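Local coordinates for protein Amuc_1100 (Akkermansia muciniphila, PDB 6KNY) that is of unknown function but is probably anchored in the membrane by a transmembrane helix absent from this monomeric structure, at residues Asn75-Phe80 with Ser99-Phe104; Pro148-Glu153 with Thr171-Glu176; Ala135-Ser140 with Leu187-Ala192. One frame throughout, in Å; residues are numbered along the deposited sequence.

Interaction 1. Residues Asn75-Phe80 with Ser99-Phe104; sequences NELKTF and SSWLGF
The Trp101 ring turns an edge to the opposite segment, whereas the rings of Phe80 and Phe104 lie further from it, against Leu124 of helix 117-134; Leu77 comes from helix 70-91. At the six-membered edge of the indole, CG of Leu77 lies in the ring plane and Leu77 CD2 sits 3.8 Å from Trp101 CE3, the two side chains crossing at about a right angle. Arg81 makes a cation-pi contact with the same indole. The Phe104 ring has Trp101 O in plane at its edge and packs edge-to-face with Phe73, while one face of the Phe80 ring is overlaid near its rim by Glu76 CG, 3.5 Å above the plane. The weakly bonded short helix 97-100 gives way to a type I' beta turn from Trp101 to Phe104, closed by a hydrogen bond from Phe104 N to Trp101 O (2.9 Å). Leu102 has positive phi (63°), and a CB on Gly103 would collide with the carbonyl O of Leu102. With CG anti to the backbone N (chi1 170°), Leu77 splits its methyls over this turn: Leu77 CD1 lies 3.5 Å from Trp101 O and Leu77 CD2 3.5 Å from Phe104 O. One helical turn on, Phe80 CB meets Leu102 CD1 at 3.9 Å.

Interaction 2. Residues Pro148-Glu153 with Thr171-Glu176; sequences PQLPIE and TPMPLE
Two bumps on the loop 148-153 fit against the side of the strand, where the roots of Met173 and Pro174 diverge to opposite faces and leave a notch. The first is the isobutyl tip of Leu150. Its CG is anti to the carbonyl carbon (chi1 -60°), which places Leu150 CD2 in the notch, 4.0 Å from Met173 CG and 4.1 Å from Pro174 CD. The other methyl follows the extended Met173 chain outward, Leu150 CD1 lying 4.0 Å from Met173 SD. The Leu150 side chain crosses the methionine at about a right angle, with one methyl near the root and one near the tip. The second bump is the Pro148 ring, set obliquely to that of Pro174: Pro148 CG lies 4.0 Å from Pro174 CG, and Pro148 CD 3.6 Å from Pro174 O. Glu153 folds back on the Leu150 backbone: Leu150 N bonds Glu153 OE2 nearly straight (2.9 Å, 170°), meeting it from above the carboxylate plane, and Glu153 N returns a hydrogen bond to Leu150 O. An alanine at Leu150 would probably leave the notch poorly filled, since both methyl contacts would go. Thr119 of helix 117-134 touches both Leu150 and Met173. Backbone pairing between the strands persists at Glu176 with Tyr146, and the proline pair lies just beyond it. This is consistent with a two-layer alpha/beta fold: here the chain leaving strand 141-146 stays beside antiparallel strand 170-181, with helix 117-134 covering that face.

Interaction 3. Residues Ala135-Ser140 with Leu187-Ala192; sequences AECGLS and LKAMNA
Cys137 carries the tight half of this contact, pressed against the backbone of helix 183-194. Cys137 SG, anti to the carbonyl carbon (chi1 -67°), lies 3.5 Å from Lys188 O and 3.7 Å from Ala189 N, and Cys137 CB meets Lys188 CB at 3.8 Å. One turn further along, Ala192 CB approaches Cys137 SG at 4.1 Å. The CA atoms of Cys137 and Lys188 are 5.6 Å apart, an approach to which the small side chains of Ala189 and Ala192 probably contribute. Lys188 O is already engaged, accepting from Ala192 N at 3.0 Å within the helix, so the sulfur packs beside a carbonyl that has its helical partner. The contact is thinner at buried Leu139, where Leu139 CD2 touches Ala189 CB at 4.2 Å; Phe179 of strand 170-181 touches both residues and continues this buried side. The solvent side is that of Lys188 and Gly138. The lysine chain runs extended past the loop, and Lys188 NZ stays 4.0 Å from Cys137 O, too long for a hydrogen bond. Gly138 has positive phi (85°), at which a side-chain CB would clash with Cys137 O. The contact thus joins the connection from helix 117-134 into strand 141-146 to the helix that follows strand 170-181, in keeping with two helices laid on one face of a sheet in a two-layer alpha/beta fold.

In the fold
The three contacts are separate patches joined by shared elements of the fold. Interactions 1 and 2 have centres about 16 Å apart and nearest atoms about 6 Å apart; Arg147 spans the gap, bonding through NE to Gly103 O and forming a salt bridge through NH1 with Glu153. Helix 117-134 touches both interactions 1 and 2, and the loop of interaction 3 follows its end. Interaction 3 lies about 20 Å from interaction 1 and about 24 Å from interaction 2, centre to centre. Along the chain interaction 2 is nested inside the loop that interaction 3 closes, yet the two sit on opposite sides of the chain's centre. With the protein's function unknown, the contacts can be placed only in the fold.

Interaction 1. Residues Asn75-Phe80 with Ser99-Phe104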
ATOM      1  N   ASN A  75      15.651  -6.649  -0.888  1.00 37.98           N
ATOM      2  CA  ASN A  75      16.458  -5.645  -0.206  1.00 40.80           C
ATOM      3  C   ASN A  75      15.676  -4.343  -0.049  1.00 35.74           C
ATOM      4  O   ASN A  75      15.767  -3.673   0.985  1.00 36.16           O
ATOM      5  CB  ASN A  75      17.767  -5.458  -0.983  1.00 46.58           C
ATOM      6  CG  ASN A  75      18.403  -4.102  -0.761  1.00 53.68           C
ATOM      7  OD1 ASN A  75      19.004  -3.851   0.285  1.00 68.80           O
ATOM      8  ND2 ASN A  75      18.297  -3.229  -1.753  1.00 63.95           N
ATOM      9  N   GLU A  76      14.863  -3.986  -1.047  1.00 34.56           N
ATOM     10  CA  GLU A  76      13.999  -2.812  -0.910  1.00 35.72           C
ATOM     11  C   GLU A  76      12.927  -3.042   0.156  1.00 31.01           C
ATOM     12  O   GLU A  76      12.616  -2.141   0.947  1.00 27.42           O
ATOM     13  CB  GLU A  76      13.356  -2.472  -2.257  1.00 40.38           C
ATOM     14  CG  GLU A  76      12.571  -1.167  -2.248  1.00 45.58           C
ATOM     15  CD  GLU A  76      11.919  -0.867  -3.595  1.00 53.70           C
ATOM     16  OE1 GLU A  76      11.523  -1.823  -4.302  1.00 62.58           O
ATOM     17  OE2 GLU A  76      11.818   0.326  -3.951  1.00 63.19           O
ATOM     18  N   LEU A  77      12.357  -4.249   0.193  1.00 30.31           N
ATOM     19  CA  LEU A  77      11.353  -4.576   1.204  1.00 29.52           C
ATOM     20  C   LEU A  77      11.903  -4.423   2.625  1.00 31.40           C
ATOM     21  O   LEU A  77      11.262  -3.820   3.499  1.00 30.55           O
ATOM     22  CB  LEU A  77      10.843  -6.000   0.976  1.00 27.01           C
ATOM     23  CG  LEU A  77       9.956  -6.615   2.071  1.00 28.32           C
ATOM     24  CD1 LEU A  77       8.661  -5.792   2.295  1.00 28.30           C
ATOM     25  CD2 LEU A  77       9.651  -8.087   1.791  1.00 26.79           C
ATOM     26  N   LYS A  78      13.084  -4.987   2.855  1.00 37.01           N
ATOM     27  CA  LYS A  78      13.723  -4.928   4.164  1.00 36.80           C
ATOM     28  C   LYS A  78      14.009  -3.488   4.569  1.00 37.13           C
ATOM     29  O   LYS A  78      13.770  -3.093   5.709  1.00 39.47           O
ATOM     30  CB  LYS A  78      15.018  -5.743   4.166  1.00 39.32           C
ATOM     31  CG  LYS A  78      14.862  -7.151   4.716  1.00 40.27           C
ATOM     32  CD  LYS A  78      15.791  -8.125   4.009  1.00 44.24           C
ATOM     33  CE  LYS A  78      15.320  -9.560   4.175  1.00 46.71           C
ATOM     34  NZ  LYS A  78      15.992 -10.236   5.318  1.00 55.37           N
ATOM     35  N   THR A  79      14.525  -2.709   3.625  1.00 33.62           N
ATOM     36  CA  THR A  79      14.848  -1.305   3.881  1.00 37.13           C
ATOM     37  C   THR A  79      13.597  -0.522   4.254  1.00 35.49           C
ATOM     38  O   THR A  79      13.581   0.224   5.240  1.00 31.20           O
ATOM     39  CB  THR A  79      15.508  -0.680   2.652  1.00 37.20           C
ATOM     40  OG1 THR A  79      16.723  -1.378   2.349  1.00 37.23           O
ATOM     41  CG2 THR A  79      15.792   0.808   2.881  1.00 34.21           C
ATOM     42  N   PHE A  80      12.534  -0.680   3.461  1.00 38.04           N
ATOM     43  CA  PHE A  80      11.272   0.001   3.747  1.00 34.50           C
ATOM     44  C   PHE A  80      10.739  -0.400   5.112  1.00 37.07           C
ATOM     45  O   PHE A  80      10.249   0.441   5.873  1.00 37.65           O
ATOM     46  CB  PHE A  80      10.242  -0.321   2.661  1.00 38.16           C
ATOM     47  CG  PHE A  80      10.455   0.434   1.366  1.00 37.57           C
ATOM     48  CD1 PHE A  80      11.334   1.508   1.312  1.00 36.54           C
ATOM     49  CD2 PHE A  80       9.764   0.076   0.214  1.00 36.87           C
ATOM     50  CE1 PHE A  80      11.529   2.206   0.126  1.00 36.31           C
ATOM     51  CE2 PHE A  80       9.953   0.782  -0.980  1.00 39.64           C
ATOM     52  CZ  PHE A  80      10.831   1.842  -1.021  1.00 37.92           C
ATOM     53  N   SER A  99       2.135  -6.194  10.193  1.00 35.33           N
ATOM     54  CA  SER A  99       2.000  -4.909   9.495  1.00 34.44           C
ATOM     55  C   SER A  99       3.327  -4.409   8.935  1.00 31.79           C
ATOM     56  O   SER A  99       3.378  -3.837   7.827  1.00 28.86           O
ATOM     57  CB  SER A  99       1.438  -3.838  10.424  1.00 35.94           C
ATOM     58  OG  SER A  99       0.053  -3.989  10.586  1.00 43.04           O
ATOM     59  N   SER A 100       4.410  -4.579   9.702  1.00 27.44           N
ATOM     60  CA  SER A 100       5.659  -3.925   9.321  1.00 29.54           C
ATOM     61  C   SER A 100       6.209  -4.498   8.032  1.00 26.76           C
ATOM     62  O   SER A 100       7.034  -3.851   7.393  1.00 27.00           O
ATOM     63  CB  SER A 100       6.713  -4.050  10.426  1.00 31.44           C
ATOM     64  OG  SER A 100       7.091  -5.409  10.617  1.00 30.71           O
ATOM     65  N   TRP A 101       5.736  -5.669   7.612  1.00 26.81           N
ATOM     66  CA  TRP A 101       6.186  -6.261   6.363  1.00 27.82           C
ATOM     67  C   TRP A 101       5.409  -5.767   5.150  1.00 27.88           C
ATOM     68  O   TRP A 101       5.663  -6.245   4.039  1.00 24.75           O
ATOM     69  CB  TRP A 101       6.101  -7.780   6.443  1.00 30.84           C
ATOM     70  CG  TRP A 101       7.238  -8.366   7.200  1.00 37.28           C
ATOM     71  CD1 TRP A 101       7.220  -8.836   8.490  1.00 35.78           C
ATOM     72  CD2 TRP A 101       8.582  -8.544   6.727  1.00 34.60           C
ATOM     73  NE1 TRP A 101       8.466  -9.295   8.840  1.00 35.68           N
ATOM     74  CE2 TRP A 101       9.322  -9.126   7.782  1.00 35.78           C
ATOM     75  CE3 TRP A 101       9.231  -8.260   5.519  1.00 34.46           C
ATOM     76  CZ2 TRP A 101      10.679  -9.432   7.664  1.00 33.87           C
ATOM     77  CZ3 TRP A 101      10.583  -8.568   5.402  1.00 39.55           C
ATOM     78  CH2 TRP A 101      11.294  -9.141   6.469  1.00 34.38           C
ATOM     79  N   LEU A 102       4.449  -4.855   5.339  1.00 26.92           N
ATOM     80  CA  LEU A 102       3.784  -4.135   4.251  1.00 29.34           C
ATOM     81  C   LEU A 102       3.007  -5.055   3.307  1.00 27.68           C
ATOM     82  O   LEU A 102       2.807  -4.711   2.136  1.00 31.08           O
ATOM     83  CB  LEU A 102       4.799  -3.304   3.454  1.00 32.20           C
ATOM     84  CG  LEU A 102       5.427  -2.170   4.264  1.00 33.48           C
ATOM     85  CD1 LEU A 102       6.632  -1.587   3.523  1.00 36.63           C
ATOM     86  CD2 LEU A 102       4.397  -1.087   4.592  1.00 34.07           C
ATOM     87  N   GLY A 103       2.580  -6.223   3.789  1.00 25.97           N
ATOM     88  CA  GLY A 103       1.903  -7.221   2.981  1.00 25.80           C
ATOM     89  C   GLY A 103       2.806  -8.231   2.306  1.00 26.15           C
ATOM     90  O   GLY A 103       2.307  -9.108   1.580  1.00 25.05           O
ATOM     91  N   PHE A 104       4.119  -8.153   2.515  1.00 25.87           N
ATOM     92  CA  PHE A 104       5.052  -8.990   1.771  1.00 26.12           C
ATOM     93  C   PHE A 104       5.871  -9.900   2.688  1.00 29.81           C
ATOM     94  O   PHE A 104       7.013 -10.247   2.360  1.00 30.81           O
ATOM     95  CB  PHE A 104       5.987  -8.121   0.928  1.00 26.25           C
ATOM     96  CG  PHE A 104       5.285  -7.220  -0.075  1.00 22.69           C
ATOM     97  CD1 PHE A 104       5.034  -7.659  -1.378  1.00 23.42           C
ATOM     98  CD2 PHE A 104       4.923  -5.921   0.268  1.00 23.34           C
ATOM     99  CE1 PHE A 104       4.433  -6.808  -2.312  1.00 23.68           C
ATOM    100  CE2 PHE A 104       4.314  -5.069  -0.664  1.00 21.15           C
ATOM    101  CZ  PHE A 104       4.062  -5.513  -1.941  1.00 21.45           C
TER

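Interaction 2. Residues Pro148-Glu153 with Thr171-Glu176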
ATOM      1  N   PRO A 148      -3.138  -9.963  -0.611  1.00 25.39           N
ATOM      2  CA  PRO A 148      -3.228 -11.224  -1.365  1.00 24.68           C
ATOM      3  C   PRO A 148      -2.217 -11.263  -2.502  1.00 24.53           C
ATOM      4  O   PRO A 148      -1.880 -10.237  -3.097  1.00 24.28           O
ATOM      5  CB  PRO A 148      -4.666 -11.223  -1.906  1.00 26.73           C
ATOM      6  CG  PRO A 148      -5.447 -10.294  -0.980  1.00 27.78           C
ATOM      7  CD  PRO A 148      -4.431  -9.274  -0.474  1.00 26.31           C
ATOM      8  N   GLN A 149      -1.724 -12.461  -2.803  1.00 24.82           N
ATOM      9  CA  GLN A 149      -0.771 -12.601  -3.902  1.00 25.46           C
ATOM     10  C   GLN A 149      -1.467 -12.369  -5.228  1.00 24.96           C
ATOM     11  O   GLN A 149      -2.627 -12.746  -5.411  1.00 28.29           O
ATOM     12  CB  GLN A 149      -0.127 -13.990  -3.906  1.00 26.59           C
ATOM     13  CG  GLN A 149       0.779 -14.242  -2.715  1.00 31.62           C
ATOM     14  CD  GLN A 149       1.305 -15.664  -2.672  1.00 33.98           C
ATOM     15  OE1 GLN A 149       1.293 -16.376  -3.682  1.00 39.90           O
ATOM     16  NE2 GLN A 149       1.739 -16.100  -1.492  1.00 31.02           N
ATOM     17  N   LEU A 150      -0.741 -11.763  -6.158  1.00 24.08           N
ATOM     18  CA  LEU A 150      -1.204 -11.581  -7.512  1.00 24.37           C
ATOM     19  C   LEU A 150      -1.033 -12.869  -8.303  1.00 26.84           C
ATOM     20  O   LEU A 150      -0.173 -13.689  -7.986  1.00 25.29           O
ATOM     21  CB  LEU A 150      -0.419 -10.456  -8.183  1.00 27.02           C
ATOM     22  CG  LEU A 150      -0.514  -9.089  -7.511  1.00 28.13           C
ATOM     23  CD1 LEU A 150       0.448  -8.094  -8.193  1.00 32.02           C
ATOM     24  CD2 LEU A 150      -1.957  -8.591  -7.562  1.00 29.23           C
ATOM     25  N   PRO A 151      -1.805 -13.041  -9.381  1.00 29.04           N
ATOM     26  CA  PRO A 151      -1.609 -14.229 -10.237  1.00 31.57           C
ATOM     27  C   PRO A 151      -0.183 -14.384 -10.754  1.00 31.44           C
ATOM     28  O   PRO A 151       0.309 -15.515 -10.821  1.00 31.41           O
ATOM     29  CB  PRO A 151      -2.609 -14.000 -11.380  1.00 29.12           C
ATOM     30  CG  PRO A 151      -3.709 -13.191 -10.722  1.00 30.45           C
ATOM     31  CD  PRO A 151      -2.981 -12.250  -9.787  1.00 28.40           C
ATOM     32  N   ILE A 152       0.519 -13.291 -11.073  1.00 27.13           N
ATOM     33  CA  ILE A 152       1.896 -13.412 -11.552  1.00 29.21           C
ATOM     34  C   ILE A 152       2.841 -13.981 -10.493  1.00 30.68           C
ATOM     35  O   ILE A 152       3.938 -14.428 -10.832  1.00 31.30           O
ATOM     36  CB  ILE A 152       2.416 -12.049 -12.051  1.00 31.59           C
ATOM     37  CG1 ILE A 152       3.679 -12.209 -12.919  1.00 32.37           C
ATOM     38  CG2 ILE A 152       2.678 -11.123 -10.870  1.00 33.85           C
ATOM     39  CD1 ILE A 152       4.203 -10.894 -13.442  1.00 37.67           C
ATOM     40  N   GLU A 153       2.454 -14.007  -9.214  1.00 34.26           N
ATOM     41  CA  GLU A 153       3.396 -14.484  -8.206  1.00 35.30           C
ATOM     42  C   GLU A 153       3.497 -16.000  -8.145  1.00 43.51           C
ATOM     43  O   GLU A 153       4.493 -16.519  -7.625  1.00 57.38           O
ATOM     44  CB  GLU A 153       3.024 -13.955  -6.834  1.00 30.18           C
ATOM     45  CG  GLU A 153       3.281 -12.493  -6.713  1.00 28.14           C
ATOM     46  CD  GLU A 153       2.833 -11.963  -5.382  1.00 26.01           C
ATOM     47  OE1 GLU A 153       3.388 -12.394  -4.354  1.00 25.62           O
ATOM     48  OE2 GLU A 153       1.950 -11.096  -5.378  1.00 24.38           O
ATOM     49  N   THR A 171      -4.970  -3.137 -14.099  1.00 22.60           N
ATOM     50  CA  THR A 171      -4.997  -4.346 -13.283  1.00 23.03           C
ATOM     51  C   THR A 171      -5.159  -3.913 -11.837  1.00 23.18           C
ATOM     52  O   THR A 171      -4.334  -3.128 -11.340  1.00 24.61           O
ATOM     53  CB  THR A 171      -3.720  -5.165 -13.437  1.00 25.11           C
ATOM     54  OG1 THR A 171      -3.614  -5.632 -14.786  1.00 24.18           O
ATOM     55  CG2 THR A 171      -3.680  -6.352 -12.412  1.00 25.48           C
ATOM     56  N   PRO A 172      -6.223  -4.328 -11.155  1.00 22.18           N
ATOM     57  CA  PRO A 172      -6.391  -3.956  -9.749  1.00 22.07           C
ATOM     58  C   PRO A 172      -5.534  -4.847  -8.875  1.00 22.97           C
ATOM     59  O   PRO A 172      -5.415  -6.052  -9.120  1.00 26.68           O
ATOM     60  CB  PRO A 172      -7.882  -4.225  -9.487  1.00 23.16           C
ATOM     61  CG  PRO A 172      -8.186  -5.425 -10.387  1.00 23.59           C
ATOM     62  CD  PRO A 172      -7.284  -5.230 -11.642  1.00 22.42           C
ATOM     63  N   MET A 173      -4.975  -4.268  -7.815  1.00 21.98           N
ATOM     64  CA  MET A 173      -4.150  -5.043  -6.890  1.00 21.77           C
ATOM     65  C   MET A 173      -4.717  -4.941  -5.482  1.00 21.55           C
ATOM     66  O   MET A 173      -4.660  -3.859  -4.874  1.00 23.88           O
ATOM     67  CB  MET A 173      -2.699  -4.566  -6.938  1.00 24.06           C
ATOM     68  CG  MET A 173      -2.090  -4.702  -8.346  1.00 27.61           C
ATOM     69  SD  MET A 173      -0.374  -4.173  -8.383  1.00 29.06           S
ATOM     70  CE  MET A 173       0.081  -4.484 -10.102  1.00 27.96           C
ATOM     71  N   PRO A 174      -5.255  -6.024  -4.909  1.00 21.37           N
ATOM     72  CA  PRO A 174      -5.986  -5.909  -3.638  1.00 21.28           C
ATOM     73  C   PRO A 174      -5.059  -5.793  -2.444  1.00 21.94           C
ATOM     74  O   PRO A 174      -3.944  -6.326  -2.440  1.00 22.42           O
ATOM     75  CB  PRO A 174      -6.795  -7.211  -3.575  1.00 21.06           C
ATOM     76  CG  PRO A 174      -5.931  -8.191  -4.322  1.00 22.22           C
ATOM     77  CD  PRO A 174      -5.260  -7.403  -5.434  1.00 21.08           C
ATOM     78  N   LEU A 175      -5.529  -5.061  -1.431  1.00 23.01           N
ATOM     79  CA  LEU A 175      -4.934  -5.121  -0.104  1.00 25.01           C
ATOM     80  C   LEU A 175      -5.943  -4.642   0.928  1.00 23.75           C
ATOM     81  O   LEU A 175      -6.936  -3.974   0.606  1.00 21.88           O
ATOM     82  CB  LEU A 175      -3.656  -4.286  -0.019  1.00 26.02           C
ATOM     83  CG  LEU A 175      -3.813  -2.784  -0.187  1.00 26.34           C
ATOM     84  CD1 LEU A 175      -2.829  -2.071   0.760  1.00 26.57           C
ATOM     85  CD2 LEU A 175      -3.539  -2.397  -1.662  1.00 31.74           C
ATOM     86  N   GLU A 176      -5.652  -4.964   2.184  1.00 24.99           N
ATOM     87  CA  GLU A 176      -6.456  -4.531   3.318  1.00 29.10           C
ATOM     88  C   GLU A 176      -5.534  -3.891   4.336  1.00 24.71           C
ATOM     89  O   GLU A 176      -4.443  -4.402   4.592  1.00 26.40           O
ATOM     90  CB  GLU A 176      -7.175  -5.704   4.005  1.00 32.76           C
ATOM     91  CG  GLU A 176      -8.012  -6.594   3.116  1.00 41.75           C
ATOM     92  CD  GLU A 176      -8.647  -7.738   3.921  1.00 47.93           C
ATOM     93  OE1 GLU A 176      -8.696  -7.641   5.169  1.00 49.94           O
ATOM     94  OE2 GLU A 176      -9.071  -8.739   3.308  1.00 50.58           O
TER

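Interaction 3. Residues Ala135-Ser140 with Leu187-Ala192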
ATOM      1  N   ALA A 135       1.200   7.042   8.600  1.00 33.54           N
ATOM      2  CA  ALA A 135       1.984   7.191   9.822  1.00 34.97           C
ATOM      3  C   ALA A 135       2.083   8.643  10.260  1.00 37.27           C
ATOM      4  O   ALA A 135       2.458   8.914  11.407  1.00 42.74           O
ATOM      5  CB  ALA A 135       3.386   6.608   9.614  1.00 33.00           C
ATOM      6  N   GLU A 136       1.730   9.576   9.378  1.00 37.57           N
ATOM      7  CA  GLU A 136       1.766  11.006   9.650  1.00 36.84           C
ATOM      8  C   GLU A 136       0.436  11.543  10.145  1.00 37.28           C
ATOM      9  O   GLU A 136       0.307  12.755  10.336  1.00 38.85           O
ATOM     10  CB  GLU A 136       2.183  11.763   8.378  1.00 40.93           C
ATOM     11  CG  GLU A 136       3.584  11.424   7.879  1.00 49.10           C
ATOM     12  CD  GLU A 136       3.853  11.930   6.462  1.00 60.97           C
ATOM     13  OE1 GLU A 136       2.964  12.585   5.872  1.00 70.18           O
ATOM     14  OE2 GLU A 136       4.960  11.672   5.936  1.00 73.39           O
ATOM     15  N   CYS A 137      -0.556  10.681  10.362  1.00 37.02           N
ATOM     16  CA  CYS A 137      -1.899  11.139  10.688  1.00 36.45           C
ATOM     17  C   CYS A 137      -2.220  11.108  12.175  1.00 37.56           C
ATOM     18  O   CYS A 137      -3.326  11.500  12.553  1.00 43.95           O
ATOM     19  CB  CYS A 137      -2.933  10.312   9.917  1.00 39.64           C
ATOM     20  SG  CYS A 137      -2.843  10.617   8.135  1.00 36.54           S
ATOM     21  N   GLY A 138      -1.292  10.681  13.030  1.00 36.98           N
ATOM     22  CA  GLY A 138      -1.569  10.664  14.457  1.00 32.87           C
ATOM     23  C   GLY A 138      -2.289   9.428  14.941  1.00 33.18           C
ATOM     24  O   GLY A 138      -2.947   9.469  15.993  1.00 34.24           O
ATOM     25  N   LEU A 139      -2.212   8.328  14.188  1.00 34.02           N
ATOM     26  CA  LEU A 139      -2.852   7.084  14.591  1.00 33.39           C
ATOM     27  C   LEU A 139      -2.133   6.499  15.797  1.00 35.52           C
ATOM     28  O   LEU A 139      -0.998   6.858  16.103  1.00 35.28           O
ATOM     29  CB  LEU A 139      -2.821   6.071  13.450  1.00 31.80           C
ATOM     30  CG  LEU A 139      -3.551   6.477  12.171  1.00 32.76           C
ATOM     31  CD1 LEU A 139      -3.147   5.570  11.020  1.00 33.99           C
ATOM     32  CD2 LEU A 139      -5.071   6.469  12.383  1.00 33.85           C
ATOM     33  N   SER A 140      -2.775   5.543  16.461  1.00 34.93           N
ATOM     34  CA  SER A 140      -2.123   4.923  17.604  1.00 34.09           C
ATOM     35  C   SER A 140      -1.569   3.536  17.314  1.00 33.69           C
ATOM     36  O   SER A 140      -0.633   3.105  17.998  1.00 35.91           O
ATOM     37  CB  SER A 140      -3.087   4.853  18.794  1.00 35.67           C
ATOM     38  OG  SER A 140      -4.084   3.891  18.535  1.00 49.45           O
ATOM     39  N   LEU A 187      -9.987  10.340  10.496  1.00 33.33           N
ATOM     40  CA  LEU A 187     -10.398  11.231   9.407  1.00 35.29           C
ATOM     41  C   LEU A 187      -9.205  11.668   8.570  1.00 32.09           C
ATOM     42  O   LEU A 187      -9.290  11.705   7.336  1.00 37.47           O
ATOM     43  CB  LEU A 187     -11.152  12.450   9.955  1.00 40.46           C
ATOM     44  CG  LEU A 187     -12.422  12.180  10.783  1.00 46.45           C
ATOM     45  CD1 LEU A 187     -12.815  13.401  11.606  1.00 51.66           C
ATOM     46  CD2 LEU A 187     -13.602  11.733   9.921  1.00 44.77           C
ATOM     47  N   LYS A 188      -8.077  11.998   9.212  1.00 33.46           N
ATOM     48  CA  LYS A 188      -6.876  12.334   8.440  1.00 35.00           C
ATOM     49  C   LYS A 188      -6.378  11.137   7.640  1.00 32.14           C
ATOM     50  O   LYS A 188      -5.886  11.298   6.520  1.00 32.83           O
ATOM     51  CB  LYS A 188      -5.748  12.826   9.348  1.00 38.21           C
ATOM     52  CG  LYS A 188      -6.014  14.091  10.129  1.00 45.35           C
ATOM     53  CD  LYS A 188      -4.726  14.531  10.831  1.00 47.49           C
ATOM     54  CE  LYS A 188      -5.010  15.443  12.012  1.00 52.68           C
ATOM     55  NZ  LYS A 188      -3.961  15.370  13.084  1.00 59.36           N
ATOM     56  N   ALA A 189      -6.434   9.944   8.229  1.00 28.94           N
ATOM     57  CA  ALA A 189      -5.998   8.743   7.522  1.00 29.62           C
ATOM     58  C   ALA A 189      -6.870   8.495   6.302  1.00 30.41           C
ATOM     59  O   ALA A 189      -6.372   8.216   5.204  1.00 28.98           O
ATOM     60  CB  ALA A 189      -6.045   7.532   8.461  1.00 29.09           C
ATOM     61  N   MET A 190      -8.185   8.601   6.483  1.00 33.45           N
ATOM     62  CA  MET A 190      -9.104   8.390   5.377  1.00 34.53           C
ATOM     63  C   MET A 190      -8.828   9.369   4.234  1.00 33.29           C
ATOM     64  O   MET A 190      -8.798   8.973   3.065  1.00 26.99           O
ATOM     65  CB  MET A 190     -10.539   8.487   5.892  1.00 31.92           C
ATOM     66  CG  MET A 190     -10.948   7.233   6.669  1.00 30.32           C
ATOM     67  SD  MET A 190     -12.557   7.365   7.470  1.00 36.07           S
ATOM     68  CE  MET A 190     -13.618   7.773   6.077  1.00 36.28           C
ATOM     69  N   ASN A 191      -8.588  10.644   4.549  1.00 38.93           N
ATOM     70  CA  ASN A 191      -8.276  11.596   3.481  1.00 39.70           C
ATOM     71  C   ASN A 191      -6.942  11.275   2.820  1.00 36.91           C
ATOM     72  O   ASN A 191      -6.768  11.496   1.618  1.00 38.85           O
ATOM     73  CB  ASN A 191      -8.252  13.037   3.990  1.00 47.70           C
ATOM     74  CG  ASN A 191      -7.756  14.018   2.907  1.00 54.83           C
ATOM     75  OD1 ASN A 191      -8.493  14.380   1.984  1.00 52.11           O
ATOM     76  ND2 ASN A 191      -6.486  14.400   2.995  1.00 57.08           N
ATOM     77  N   ALA A 192      -5.986  10.748   3.582  1.00 34.74           N
ATOM     78  CA  ALA A 192      -4.671  10.474   3.001  1.00 30.58           C
ATOM     79  C   ALA A 192      -4.732   9.335   1.986  1.00 31.66           C
ATOM     80  O   ALA A 192      -4.030   9.363   0.962  1.00 31.99           O
ATOM     81  CB  ALA A 192      -3.667  10.160   4.114  1.00 30.90           C
TER